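Local coordinates for protein xylooligosaccharide oxidase (Myceliophthora thermophila, PDB 5L6G) that oxidises the C1 hydroxyl of xylooligosaccharides and related sugars to lactones with a bicovalently bound FAD, passing the electrons to oxygen to give hydrogen peroxide, at residues I126-P131 / V220-F225; Y116-D121 / T140-E145; D181-A186 / D205-L210. All coordinates share one frame; numbering follows the deposited sequence.

Contact 1: I126-P131 / V220-F225; sequences IATVQP and VASFRF. With FAD (flavin-adenine dinucleotide), chain D; NAG (2-acetamido-2-deoxy-beta-D-glucopyranose), chain B.
Strands 127-129 and 220-225 pair antiparallel in an antiparallel sheet of the PCMH-type FAD-binding domain, and one end of the pair reaches the adenine of the cofactor. Ala127 and Phe225 form a hydrogen-bonded pair in which Ala127 N lies 2.8 Å from Phe225 O and Phe225 N gives a bond back to Ala127 O. Val129 and Phe223 repeat this, with Val129 N to Phe223 O nearly straight (174° at the hydrogen). Between them Thr128 and Arg224 form the non-hydrogen-bonded pair, their side chains side by side and pointing the same way; Thr128 OG1 lies 3.6 Å from Arg224 CD. The guanidinium is held by Ser185 and Asp187 of the next strand, while Ile126 CG2 packs on Arg224 CG.

Ala127, Val129, Phe223 and Phe225 share the other face. Val129 turns CG1 anti to its backbone N (chi1 178°), which leaves CG2 beside that N, 3.7 Å from Phe225 CD2, and helix 160-165 touches both phenylalanines. Pro131 CA approaches the edge of the Phe223 ring, and Val220 CG1 lies over one face, toward the rim.

Ala221 and Ser222 make a classic beta bulge opposite Asp187. A water joins Gln130 NE2 to Ala221 O, 2.7 Å from the latter. Just before the bulge, Val220 N donates to FAD N1A (3.0 Å) and Val220 O accepts from FAD N6A (3.0 Å), while Pro131 CB sits 3.7 Å from N6A. Such backbone reading of the adenine edge places the contact in the dinucleotide site of the PCMH-type FAD-binding fold.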
# COMPACT_ATOMS: atom_id res chain seq x y z
N ILE A 126 3.97 22.34 3.40
CA ILE A 126 3.89 21.13 4.21
C ILE A 126 2.43 20.90 4.57
O ILE A 126 1.75 21.82 5.04
CB ILE A 126 4.68 21.26 5.54
CG1 ILE A 126 6.15 21.58 5.28
CG2 ILE A 126 4.54 19.99 6.37
CD1 ILE A 126 6.94 20.49 4.61
N ALA A 127 1.94 19.69 4.34
CA ALA A 127 0.57 19.35 4.66
C ALA A 127 0.52 18.62 5.98
O ALA A 127 1.22 17.63 6.17
CB ALA A 127 -0.04 18.47 3.58
N THR A 128 -0.34 19.09 6.87
CA THR A 128 -0.62 18.37 8.10
C THR A 128 -1.87 17.51 7.89
O THR A 128 -2.96 18.02 7.62
CB THR A 128 -0.76 19.33 9.30
OG1 THR A 128 0.44 20.10 9.40
CG2 THR A 128 -0.98 18.56 10.60
N VAL A 129 -1.70 16.21 8.04
CA VAL A 129 -2.71 15.27 7.62
C VAL A 129 -3.10 14.38 8.78
O VAL A 129 -2.26 13.66 9.31
CB VAL A 129 -2.19 14.40 6.48
CG1 VAL A 129 -3.24 13.38 6.07
CG2 VAL A 129 -1.73 15.28 5.32
N GLN A 130 -4.36 14.42 9.14
CA GLN A 130 -4.87 13.54 10.16
C GLN A 130 -4.90 12.11 9.65
O GLN A 130 -5.05 11.85 8.45
CB GLN A 130 -6.24 14.00 10.60
CG GLN A 130 -6.18 15.30 11.39
CD GLN A 130 -7.45 15.56 12.14
OE1 GLN A 130 -8.52 15.66 11.54
NE2 GLN A 130 -7.34 15.68 13.46
N PRO A 131 -4.77 11.16 10.57
CA PRO A 131 -4.41 9.82 10.17
C PRO A 131 -5.53 9.00 9.55
O PRO A 131 -5.27 7.94 9.03
CB PRO A 131 -3.97 9.19 11.49
CG PRO A 131 -4.80 9.87 12.51
CD PRO A 131 -4.83 11.30 12.03
N VAL A 220 0.08 6.43 14.74
CA VAL A 220 0.40 7.77 14.24
C VAL A 220 -0.88 8.60 14.34
O VAL A 220 -1.92 8.22 13.80
CB VAL A 220 0.89 7.71 12.79
CG1 VAL A 220 1.07 9.10 12.23
CG2 VAL A 220 2.20 6.95 12.73
N ALA A 221 -0.79 9.70 15.07
CA ALA A 221 -1.92 10.58 15.33
C ALA A 221 -1.94 11.80 14.44
O ALA A 221 -2.96 12.46 14.33
CB ALA A 221 -1.94 11.01 16.79
N SER A 222 -0.81 12.11 13.81
CA SER A 222 -0.75 13.18 12.85
C SER A 222 0.45 12.94 11.98
O SER A 222 1.49 12.48 12.48
CB SER A 222 -0.63 14.54 13.53
OG SER A 222 -0.69 15.59 12.56
N PHE A 223 0.28 13.18 10.67
CA PHE A 223 1.37 13.16 9.70
C PHE A 223 1.65 14.57 9.23
O PHE A 223 0.74 15.37 9.10
CB PHE A 223 0.97 12.39 8.42
CG PHE A 223 0.80 10.92 8.61
CD1 PHE A 223 -0.41 10.40 9.03
CD2 PHE A 223 1.85 10.05 8.36
CE1 PHE A 223 -0.57 9.04 9.20
CE2 PHE A 223 1.69 8.68 8.52
CZ PHE A 223 0.49 8.16 8.94
N ARG A 224 2.92 14.87 8.94
CA ARG A 224 3.25 16.01 8.08
C ARG A 224 3.88 15.47 6.83
O ARG A 224 4.79 14.64 6.89
CB ARG A 224 4.24 16.99 8.70
CG ARG A 224 3.61 18.19 9.35
CD ARG A 224 2.94 17.79 10.63
NE ARG A 224 3.81 16.91 11.40
CZ ARG A 224 3.42 16.25 12.49
NH1 ARG A 224 2.18 16.41 12.98
NH2 ARG A 224 4.30 15.46 13.11
N PHE A 225 3.38 15.95 5.70
CA PHE A 225 3.88 15.52 4.42
C PHE A 225 4.45 16.73 3.71
O PHE A 225 3.82 17.77 3.63
CB PHE A 225 2.73 14.96 3.57
CG PHE A 225 2.35 13.54 3.92
CD1 PHE A 225 2.99 12.47 3.31
CD2 PHE A 225 1.36 13.29 4.82
CE1 PHE A 225 2.64 11.16 3.61
CE2 PHE A 225 1.00 12.00 5.15
CZ PHE A 225 1.64 10.92 4.54
PA FAD D . -6.07 -0.12 7.38
O1A FAD D . -6.86 0.91 8.15
O2A FAD D . -6.71 -1.46 7.20
O5B FAD D . -4.61 -0.21 7.94
C5B FAD D . -3.60 -1.07 7.40
C4B FAD D . -2.53 -1.32 8.44
O4B FAD D . -1.94 -0.08 8.82
C3B FAD D . -3.08 -1.94 9.71
O3B FAD D . -2.08 -2.76 10.30
C2B FAD D . -3.32 -0.75 10.60
O2B FAD D . -3.38 -1.07 11.98
C1B FAD D . -2.16 0.14 10.21
N9A FAD D . -2.50 1.55 10.46
C8A FAD D . -3.52 2.25 9.99
N7A FAD D . -3.49 3.52 10.47
C5A FAD D . -2.41 3.59 11.23
C6A FAD D . -1.80 4.63 12.06
N6A FAD D . -2.40 5.84 12.07
N1A FAD D . -0.69 4.31 12.75
C2A FAD D . -0.11 3.11 12.71
N3A FAD D . -0.62 2.09 11.96
C4A FAD D . -1.75 2.30 11.23
N1 FAD D . -1.48 0.15 -2.29
C2 FAD D . -0.51 0.71 -3.08
O2 FAD D . 0.69 0.67 -2.69
N3 FAD D . -0.83 1.32 -4.25
C4 FAD D . -2.11 1.43 -4.69
O4 FAD D . -2.42 2.00 -5.77
C4X FAD D . -3.21 0.85 -3.89
N5 FAD D . -4.52 0.90 -4.26
C5X FAD D . -5.55 0.38 -3.49
C6 FAD D . -6.90 0.47 -3.87
C7 FAD D . -7.89 -0.10 -3.05
C7M FAD D . -9.33 0.00 -3.51
C8 FAD D . -7.54 -0.76 -1.75
C8M FAD D . -8.60 -1.32 -0.81
C9 FAD D . -6.20 -0.83 -1.40
C9A FAD D . -5.18 -0.30 -2.22
N10 FAD D . -3.81 -0.38 -1.87
C10 FAD D . -2.79 0.18 -2.66
C1' FAD D . -3.36 -1.03 -0.65
C2' FAD D . -3.22 -0.07 0.49
O2' FAD D . -2.00 0.65 0.31
C3' FAD D . -3.10 -0.93 1.74
O3' FAD D . -4.23 -1.79 1.89
C4' FAD D . -2.99 0.01 2.95
O4' FAD D . -2.20 -0.64 3.96
C5' FAD D . -4.38 0.35 3.45
O5' FAD D . -4.30 1.49 4.31
P FAD D . -5.57 1.80 5.20
O1P FAD D . -5.28 2.88 6.19
O2P FAD D . -6.77 1.99 4.32
O3P FAD D . -5.84 0.37 5.86
C1 NAG B . -11.35 19.60 11.16
C2 NAG B . -11.73 19.38 12.61
C3 NAG B . -13.04 20.05 12.99
C4 NAG B . -13.13 21.47 12.44
C5 NAG B . -12.76 21.53 10.97
C6 NAG B . -12.62 23.00 10.55
C7 NAG B . -10.92 17.24 13.49
C8 NAG B . -11.19 15.78 13.65
N2 NAG B . -11.83 17.95 12.84
O3 NAG B . -13.08 20.06 14.40
O4 NAG B . -14.46 21.96 12.53
O5 NAG B . -11.52 20.92 10.72
O6 NAG B . -11.97 23.08 9.30
O7 NAG B . -9.89 17.70 13.99
O HOH W 1 -4.36 14.75 14.36

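Contact 2: Y116-D121 / T140-E145; sequences YNVTLD and TVLYEE. With NAG (2-acetamido-2-deoxy-beta-D-glucopyranose), chain B.
Helix 135-146 packs against edge strand 118-120 of the FAD-binding domain, where Val118 and Leu120 meet Val141, Leu142 and Glu145. Strand 118-120 and helix 140-145 run in nearly the same direction, 30° apart, their axes 8.6 Å from each other at closest approach. Val118 and Val141 lie alongside each other, pointing opposite ways, and CG1 of Val118 lies 3.6 Å from CG1 of Val141. Each valine has CG1 anti to its backbone N, Val118 with chi1 174°, and these are the two branches that touch. The same Val118 CG1 also meets Leu142 CD2 at 3.9 Å. Leu142 hands that one methyl to both strand residues, for Leu120 CD1 comes within 4.2 Å of it, the two leucines crossing at about a right angle. The other branch, Leu120 CD2, rests on the backbone at Leu142 O.

This is helix-on-sheet packing within an alpha+beta domain: alternate strand residues, Val118 and Leu120, point at the helix, while Thr119 between them points away and its backbone bonds to Thr128 of strand 127-129. Ile138 and His137, a turn earlier on the helix, also touch Val118.

On the exposed side of the contact the polar link goes through water. Glu145, extended beyond CG, spreads its carboxylate between two waters: one donates to OE2 and to Val118 O, 2.7 Å from each, and the second donates to Glu145 OE1 (2.7 Å) and accepts from Leu120 N at 2.8 Å. Val118 O and Leu120 N are thus each bonded to a water that the helix carboxylate holds. Just before the strand, Asn117 ND2 carries the first N-acetylglucosamine of an N-linked glycan, bonded to its C1.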
# COMPACT_ATOMS: atom_id res chain seq x y z
N TYR A 116 -9.83 13.33 9.68
CA TYR A 116 -9.43 13.34 8.28
C TYR A 116 -9.03 14.73 7.78
O TYR A 116 -8.97 14.95 6.57
CB TYR A 116 -10.56 12.80 7.40
CG TYR A 116 -11.87 13.54 7.55
CD1 TYR A 116 -12.09 14.76 6.90
CD2 TYR A 116 -12.91 13.01 8.31
CE1 TYR A 116 -13.29 15.44 7.03
CE2 TYR A 116 -14.11 13.68 8.46
CZ TYR A 116 -14.30 14.89 7.81
OH TYR A 116 -15.51 15.55 7.94
N ASN A 117 -8.77 15.66 8.68
CA ASN A 117 -8.42 17.00 8.25
C ASN A 117 -7.06 17.09 7.60
O ASN A 117 -6.11 16.43 8.01
CB ASN A 117 -8.49 17.99 9.41
CG ASN A 117 -9.90 18.41 9.74
OD1 ASN A 117 -10.85 18.08 9.02
ND2 ASN A 117 -10.04 19.13 10.81
N VAL A 118 -7.00 17.94 6.58
CA VAL A 118 -5.80 18.18 5.82
C VAL A 118 -5.60 19.70 5.81
O VAL A 118 -6.48 20.44 5.40
CB VAL A 118 -5.94 17.63 4.37
CG1 VAL A 118 -4.73 18.02 3.53
CG2 VAL A 118 -6.09 16.11 4.39
N THR A 119 -4.45 20.13 6.32
CA THR A 119 -4.07 21.55 6.37
C THR A 119 -2.83 21.68 5.52
O THR A 119 -1.91 20.90 5.67
CB THR A 119 -3.72 22.00 7.80
OG1 THR A 119 -4.86 21.87 8.64
CG2 THR A 119 -3.26 23.44 7.82
N LEU A 120 -2.82 22.67 4.63
CA LEU A 120 -1.65 22.93 3.82
C LEU A 120 -1.11 24.30 4.16
O LEU A 120 -1.83 25.28 4.11
CB LEU A 120 -2.03 22.84 2.34
CG LEU A 120 -0.93 23.08 1.31
CD1 LEU A 120 0.23 22.13 1.49
CD2 LEU A 120 -1.54 22.96 -0.08
N ASP A 121 0.16 24.34 4.55
CA ASP A 121 0.84 25.60 4.81
C ASP A 121 1.16 26.27 3.47
O ASP A 121 1.83 25.68 2.62
CB ASP A 121 2.12 25.33 5.60
CG ASP A 121 2.75 26.61 6.16
OD1 ASP A 121 3.23 27.44 5.37
OD2 ASP A 121 2.74 26.78 7.39
N THR A 140 -7.37 15.94 -3.18
CA THR A 140 -8.28 17.04 -3.51
C THR A 140 -7.89 18.33 -2.79
O THR A 140 -7.78 19.41 -3.40
CB THR A 140 -9.72 16.65 -3.15
OG1 THR A 140 -10.10 15.52 -3.94
CG2 THR A 140 -10.69 17.81 -3.39
N VAL A 141 -7.69 18.21 -1.49
CA VAL A 141 -7.35 19.38 -0.69
C VAL A 141 -6.04 19.99 -1.16
O VAL A 141 -5.97 21.21 -1.35
CB VAL A 141 -7.28 19.06 0.81
CG1 VAL A 141 -6.79 20.29 1.58
CG2 VAL A 141 -8.65 18.65 1.34
N LEU A 142 -5.01 19.16 -1.36
CA LEU A 142 -3.70 19.69 -1.68
C LEU A 142 -3.74 20.42 -3.01
O LEU A 142 -3.15 21.48 -3.15
CB LEU A 142 -2.63 18.61 -1.72
CG LEU A 142 -2.35 17.84 -0.42
CD1 LEU A 142 -1.21 16.86 -0.62
CD2 LEU A 142 -2.08 18.76 0.76
N TYR A 143 -4.44 19.82 -3.97
CA TYR A 143 -4.54 20.41 -5.28
C TYR A 143 -5.44 21.66 -5.27
O TYR A 143 -5.04 22.70 -5.80
CB TYR A 143 -5.03 19.40 -6.32
CG TYR A 143 -5.00 20.02 -7.70
CD1 TYR A 143 -3.80 20.19 -8.37
CD2 TYR A 143 -6.15 20.52 -8.28
CE1 TYR A 143 -3.75 20.81 -9.62
CE2 TYR A 143 -6.11 21.15 -9.52
CZ TYR A 143 -4.91 21.27 -10.19
OH TYR A 143 -4.89 21.88 -11.42
N GLU A 144 -6.62 21.57 -4.69
CA GLU A 144 -7.54 22.69 -4.66
C GLU A 144 -6.95 23.90 -3.94
O GLU A 144 -7.17 25.04 -4.35
CB GLU A 144 -8.91 22.30 -4.08
CG GLU A 144 -9.73 21.49 -5.09
CD GLU A 144 -11.16 21.17 -4.66
OE1 GLU A 144 -11.65 21.69 -3.65
OE2 GLU A 144 -11.81 20.36 -5.37
N GLU A 145 -6.18 23.66 -2.88
CA GLU A 145 -5.69 24.78 -2.08
C GLU A 145 -4.43 25.42 -2.63
O GLU A 145 -4.29 26.64 -2.57
CB GLU A 145 -5.47 24.34 -0.64
CG GLU A 145 -6.78 23.92 0.02
CD GLU A 145 -6.74 23.98 1.52
OE1 GLU A 145 -5.64 24.17 2.09
OE2 GLU A 145 -7.81 23.83 2.14
C1 NAG B . -11.35 19.60 11.16
C2 NAG B . -11.73 19.38 12.61
C3 NAG B . -13.04 20.05 12.99
C4 NAG B . -13.13 21.47 12.44
C5 NAG B . -12.76 21.53 10.97
C6 NAG B . -12.62 23.00 10.55
C7 NAG B . -10.92 17.24 13.49
C8 NAG B . -11.19 15.78 13.65
N2 NAG B . -11.83 17.95 12.84
O3 NAG B . -13.08 20.06 14.40
O4 NAG B . -14.46 21.96 12.53
O5 NAG B . -11.52 20.92 10.72
O6 NAG B . -11.97 23.08 9.30
O7 NAG B . -9.89 17.70 13.99
O HOH W 2 -8.06 22.39 4.38
O HOH W 3 -4.95 24.49 4.69

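Contact 3: D181-A186 / D205-L210; sequences DWITSA and DLFWAL. With XYP (beta-D-xylopyranose), chain J.
Phe207 and Leu210 of helix 205-210 reach strand 183-186, with axes 9.7 Å apart at an angle of 120°. Along the helix, Leu206 comes first and meets both strand 195-199 and Leu480. Phe207 follows. Its CG is anti to the backbone N (chi1 -163°), and the far rim of the ring does the touching: CZ lies 3.5 Å from Thr184 O and 3.7 Å from Ile183 O, the latter at the ring edge, near its plane. The Ile183 side chain lies alongside the ring, running the other way, with CG2 4.0 Å from Phe207 CE1. Trp208 packs against Leu473 and Ile476 of helix 470-480. Leu210 then lays CD1 against Ala186 CB, again at 4.0 Å, and also meets strand 195-199.

On the strand, Thr184 and Ser185 form a classic beta bulge facing Arg224. Ahead of the strand, Trp182 turns its indole beneath a bound xylose, with sugar C4 over one ring face, 4.1 Å above the plane and toward the rim. An alanine at Trp182 would probably leave this xylose without its aromatic floor and Phe228 without its edge-to-face partner.

The helix thus packs on helix 470-480 as well as on the sheet, where strand 183-189 lies between strands 195-199 and 219-229.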
# COMPACT_ATOMS: atom_id res chain seq x y z
N ASP A 181 7.82 8.18 1.35
CA ASP A 181 8.91 9.12 1.07
C ASP A 181 8.56 10.57 1.23
O ASP A 181 9.44 11.44 1.23
CB ASP A 181 9.44 8.87 -0.34
CG ASP A 181 10.02 7.49 -0.49
OD1 ASP A 181 10.67 7.04 0.48
OD2 ASP A 181 9.84 6.85 -1.55
N TRP A 182 7.27 10.87 1.36
CA TRP A 182 6.84 12.26 1.51
C TRP A 182 6.54 12.60 2.97
O TRP A 182 6.28 13.76 3.29
CB TRP A 182 5.67 12.52 0.56
CG TRP A 182 6.20 12.44 -0.77
CD1 TRP A 182 6.35 11.33 -1.52
CD2 TRP A 182 6.80 13.51 -1.49
NE1 TRP A 182 7.00 11.64 -2.68
CE2 TRP A 182 7.28 12.97 -2.70
CE3 TRP A 182 6.98 14.88 -1.24
CZ2 TRP A 182 7.89 13.75 -3.67
CZ3 TRP A 182 7.60 15.65 -2.20
CH2 TRP A 182 8.05 15.08 -3.40
N ILE A 183 6.64 11.61 3.85
CA ILE A 183 6.48 11.88 5.27
C ILE A 183 7.71 12.66 5.75
O ILE A 183 8.85 12.22 5.57
CB ILE A 183 6.32 10.60 6.10
CG1 ILE A 183 5.08 9.83 5.66
CG2 ILE A 183 6.25 10.98 7.58
CD1 ILE A 183 4.95 8.46 6.30
N THR A 184 7.48 13.82 6.35
CA THR A 184 8.57 14.58 6.96
C THR A 184 8.57 14.46 8.49
O THR A 184 9.62 14.58 9.12
CB THR A 184 8.58 16.06 6.52
OG1 THR A 184 9.76 16.69 7.00
CG2 THR A 184 7.39 16.79 7.05
N SER A 185 7.41 14.24 9.08
CA SER A 185 7.33 13.96 10.51
C SER A 185 5.99 13.32 10.86
O SER A 185 5.04 13.37 10.08
CB SER A 185 7.55 15.23 11.35
OG SER A 185 6.45 16.11 11.26
N ALA A 186 5.93 12.71 12.03
CA ALA A 186 4.71 12.08 12.50
C ALA A 186 4.65 12.21 14.01
O ALA A 186 5.67 12.08 14.68
CB ALA A 186 4.70 10.60 12.14
N ASP A 205 15.31 6.48 15.17
CA ASP A 205 15.02 5.04 15.06
C ASP A 205 13.54 4.78 14.77
O ASP A 205 13.21 3.94 13.94
CB ASP A 205 15.40 4.28 16.32
CG ASP A 205 16.89 4.15 16.50
OD1 ASP A 205 17.66 4.23 15.52
OD2 ASP A 205 17.30 3.98 17.68
N LEU A 206 12.67 5.49 15.48
CA LEU A 206 11.23 5.36 15.29
C LEU A 206 10.85 5.87 13.91
O LEU A 206 10.03 5.26 13.22
CB LEU A 206 10.47 6.13 16.38
CG LEU A 206 8.96 6.27 16.18
CD1 LEU A 206 8.30 4.91 16.00
CD2 LEU A 206 8.34 7.01 17.35
N PHE A 207 11.44 6.99 13.50
CA PHE A 207 11.16 7.53 12.18
C PHE A 207 11.53 6.51 11.11
O PHE A 207 10.77 6.26 10.18
CB PHE A 207 11.92 8.83 11.97
CG PHE A 207 11.40 9.65 10.84
CD1 PHE A 207 10.05 9.97 10.78
CD2 PHE A 207 12.23 10.11 9.85
CE1 PHE A 207 9.55 10.74 9.75
CE2 PHE A 207 11.74 10.88 8.81
CZ PHE A 207 10.39 11.20 8.77
N TRP A 208 12.70 5.90 11.28
CA TRP A 208 13.13 4.80 10.41
C TRP A 208 12.11 3.65 10.44
O TRP A 208 11.63 3.23 9.40
CB TRP A 208 14.53 4.33 10.82
CG TRP A 208 15.08 3.21 9.97
CD1 TRP A 208 15.82 3.34 8.85
CD2 TRP A 208 14.92 1.81 10.20
NE1 TRP A 208 16.15 2.09 8.35
CE2 TRP A 208 15.59 1.14 9.16
CE3 TRP A 208 14.27 1.05 11.18
CZ2 TRP A 208 15.64 -0.24 9.08
CZ3 TRP A 208 14.32 -0.32 11.10
CH2 TRP A 208 14.99 -0.96 10.05
N ALA A 209 11.74 3.18 11.63
CA ALA A 209 10.81 2.05 11.74
C ALA A 209 9.42 2.36 11.16
O ALA A 209 8.83 1.53 10.46
CB ALA A 209 10.70 1.55 13.17
N LEU A 210 8.92 3.57 11.39
CA LEU A 210 7.62 3.98 10.86
C LEU A 210 7.55 3.91 9.35
O LEU A 210 6.48 3.62 8.79
CB LEU A 210 7.29 5.43 11.23
CG LEU A 210 6.96 5.72 12.68
CD1 LEU A 210 6.75 7.22 12.85
CD2 LEU A 210 5.73 4.94 13.12
O1 XYP J . 12.15 12.54 -5.62
C1 XYP J . 12.33 12.39 -4.20
C2 XYP J . 12.03 13.71 -3.49
C3 XYP J . 12.03 13.55 -1.97
C4 XYP J . 11.21 12.32 -1.57
C5 XYP J . 11.63 11.09 -2.36
O2 XYP J . 13.02 14.66 -3.89
O3 XYP J . 11.51 14.72 -1.33
O4 XYP J . 11.38 12.09 -0.17
O5 XYP J . 11.46 11.35 -3.75

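From the N terminus, strand 118-120 comes first and runs into strand 127-129, its neighbour in the sheet. Helix 135-146 then folds back on the first of these, closing contact 2 after a short excursion. Contact 1 starts inside that loop but closes only at 220-225, so the two cross. Contact 3 opens and closes, 181-186 with 205-210, within the long loop of contact 1 and after contact 2 is complete. Contact 1 is the common neighbour: it adjoins the strand and helix of contact 2 and also strand 183-186. Contacts 2 and 3 bring helices 135-146 and 204-213 onto the one antiparallel sheet whose strands 127-129 and 219-229 contact 1 joins.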